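Long-range contact in protein OS-9 homolog (Saccharomyces cerevisiae, PDB 2YMA), which acts as an endoplasmic reticulum lectin that targets misfolded lumenal glycoproteins for degradation, represented here by its homodimer-forming dimerization domain: residues A[87-91]-A[119-123]. Residues are numbered along the deposited sequence; the frame is centred on the assembly and turned at random.
Sequences WLAEV and TFTFN
A loop, residues 119-123, crosses one face of beta strand 87-91 in the Yos9 dimerization domain, packing aromatic side chains over a sheet strand. Residues 120-123 are extended (phi -79 to -101°, psi 112 to 148°) without forming a regular strand; Thr119 is bridge-region. The closest CA atoms, of Glu90 and Phe122, are 7.8 Å apart, too far for backbone pairing; side chains, not direct hydrogen bonds, bridge the gap. Apolar packing dominates. Phe122, whose chi1 of about -95° falls between the standard wells, extends its ring to the strand: CZ is 3.3 Å from Leu88 CB, CE2 4.0 Å from Ala89 C, CD2 3.7 Å from Glu90 CG. Leu88 (chi1 m, chi2 p) points toward the loop, CD2 4.0 Å from CE1 of Phe120 (t), whose buried ring adds apolar surface. Small Ala89 turns its methyl away, so Phe122 meets its backbone. A water accepts from Phe122 N at 2.8 Å and donates weakly to Glu90 OE2 at 3.2 Å; this carboxylate also salt-bridges Arg34. The loop, joining strands 112-117 and 129-133, covers strand 84-92, which pairs with 98-106, 129-133 and 36-39; Thr121 OG1 and Asn123 ND2 bond reciprocally with the second subunit's Asn123 and Thr121, making this packing part of the dimer interface.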
loop_
_atom_site.group_PDB
_atom_site.type_symbol
_atom_site.label_atom_id
_atom_site.label_comp_id
_atom_site.label_asym_id
_atom_site.label_seq_id
_atom_site.Cartn_x
_atom_site.Cartn_y
_atom_site.Cartn_z
ATOM N N TRP A 87 -1.568 -2.452 -5.222
ATOM C CA TRP A 87 -0.528 -1.945 -6.110
ATOM C C TRP A 87 -0.552 -0.421 -6.032
ATOM O O TRP A 87 -1.626 0.187 -6.077
ATOM C CB TRP A 87 -0.801 -2.445 -7.541
ATOM C CG TRP A 87 0.205 -2.013 -8.605
ATOM C CD1 TRP A 87 1.380 -2.647 -8.944
ATOM C CD2 TRP A 87 0.105 -0.877 -9.476
ATOM N NE1 TRP A 87 2.009 -1.970 -9.965
ATOM C CE2 TRP A 87 1.251 -0.883 -10.310
ATOM C CE3 TRP A 87 -0.843 0.146 -9.636
ATOM C CZ2 TRP A 87 1.476 0.098 -11.283
ATOM C CZ3 TRP A 87 -0.620 1.120 -10.611
ATOM C CH2 TRP A 87 0.533 1.089 -11.417
ATOM N N LEU A 88 0.618 0.197 -5.898
ATOM C CA LEU A 88 0.706 1.649 -5.704
ATOM C C LEU A 88 1.636 2.262 -6.719
ATOM O O LEU A 88 2.642 1.662 -7.085
ATOM C CB LEU A 88 1.319 2.008 -4.343
ATOM C CG LEU A 88 0.929 1.473 -2.981
ATOM C CD1 LEU A 88 1.154 -0.028 -2.907
ATOM C CD2 LEU A 88 1.804 2.199 -1.971
ATOM N N ALA A 89 1.342 3.494 -7.108
ATOM C CA ALA A 89 2.202 4.226 -8.026
ATOM C C ALA A 89 2.027 5.725 -7.849
ATOM O O ALA A 89 0.909 6.211 -7.595
ATOM C CB ALA A 89 1.903 3.815 -9.474
ATOM N N GLU A 90 3.135 6.455 -7.960
ATOM C CA GLU A 90 3.076 7.908 -8.012
ATOM C C GLU A 90 2.391 8.323 -9.304
ATOM O O GLU A 90 2.622 7.738 -10.374
ATOM C CB GLU A 90 4.474 8.533 -7.981
ATOM C CG GLU A 90 5.289 8.247 -6.736
ATOM C CD GLU A 90 6.600 9.021 -6.718
ATOM O OE1 GLU A 90 6.749 9.967 -7.524
ATOM O OE2 GLU A 90 7.480 8.688 -5.896
ATOM N N VAL A 91 1.538 9.330 -9.200
ATOM C CA VAL A 91 0.984 9.974 -10.375
ATOM C C VAL A 91 1.680 11.321 -10.529
ATOM O O VAL A 91 1.612 12.175 -9.636
ATOM C CB VAL A 91 -0.537 10.148 -10.251
ATOM C CG1 VAL A 91 -1.070 10.973 -11.397
ATOM C CG2 VAL A 91 -1.218 8.780 -10.193
ATOM N N THR A 119 -1.357 12.470 0.121
ATOM C CA THR A 119 -0.376 12.654 1.194
ATOM C C THR A 119 0.521 11.448 1.425
ATOM O O THR A 119 1.472 11.516 2.196
ATOM C CB THR A 119 -1.050 13.033 2.523
ATOM O OG1 THR A 119 -2.018 12.033 2.864
ATOM C CG2 THR A 119 -1.741 14.389 2.390
ATOM N N PHE A 120 0.220 10.342 0.762
ATOM C CA PHE A 120 1.076 9.175 0.875
ATOM C C PHE A 120 2.339 9.281 0.018
ATOM O O PHE A 120 2.284 9.248 -1.206
ATOM C CB PHE A 120 0.325 7.889 0.549
ATOM C CG PHE A 120 1.048 6.664 1.007
ATOM C CD1 PHE A 120 2.056 6.114 0.235
ATOM C CD2 PHE A 120 0.760 6.099 2.240
ATOM C CE1 PHE A 120 2.740 5.002 0.667
ATOM C CE2 PHE A 120 1.435 4.983 2.678
ATOM C CZ PHE A 120 2.428 4.430 1.891
ATOM N N THR A 121 3.479 9.399 0.683
ATOM C CA THR A 121 4.750 9.526 0.000
ATOM C C THR A 121 5.473 8.181 -0.008
ATOM O O THR A 121 5.468 7.443 0.978
ATOM C CB THR A 121 5.653 10.585 0.677
ATOM O OG1 THR A 121 5.953 10.168 2.009
ATOM C CG2 THR A 121 4.967 11.954 0.723
ATOM N N PHE A 122 6.093 7.876 -1.139
ATOM C CA PHE A 122 6.896 6.675 -1.290
ATOM C C PHE A 122 8.290 6.828 -0.707
ATOM O O PHE A 122 8.913 7.887 -0.809
ATOM C CB PHE A 122 7.056 6.346 -2.772
ATOM C CG PHE A 122 6.057 5.362 -3.294
ATOM C CD1 PHE A 122 6.217 4.013 -3.048
ATOM C CD2 PHE A 122 4.974 5.781 -4.051
ATOM C CE1 PHE A 122 5.315 3.093 -3.539
ATOM C CE2 PHE A 122 4.068 4.861 -4.549
ATOM C CZ PHE A 122 4.243 3.516 -4.291
ATOM N N ASN A 123 8.781 5.758 -0.096
ATOM C CA ASN A 123 10.196 5.659 0.217
ATOM C C ASN A 123 10.974 5.215 -1.024
ATOM O O ASN A 123 10.460 4.452 -1.865
ATOM C CB ASN A 123 10.430 4.676 1.359
ATOM C CG ASN A 123 11.515 5.139 2.295
ATOM O OD1 ASN A 123 11.930 6.296 2.250
ATOM N ND2 ASN A 123 11.979 4.245 3.155
HETATM O O HOH W 1 6.218 9.809 -3.124
#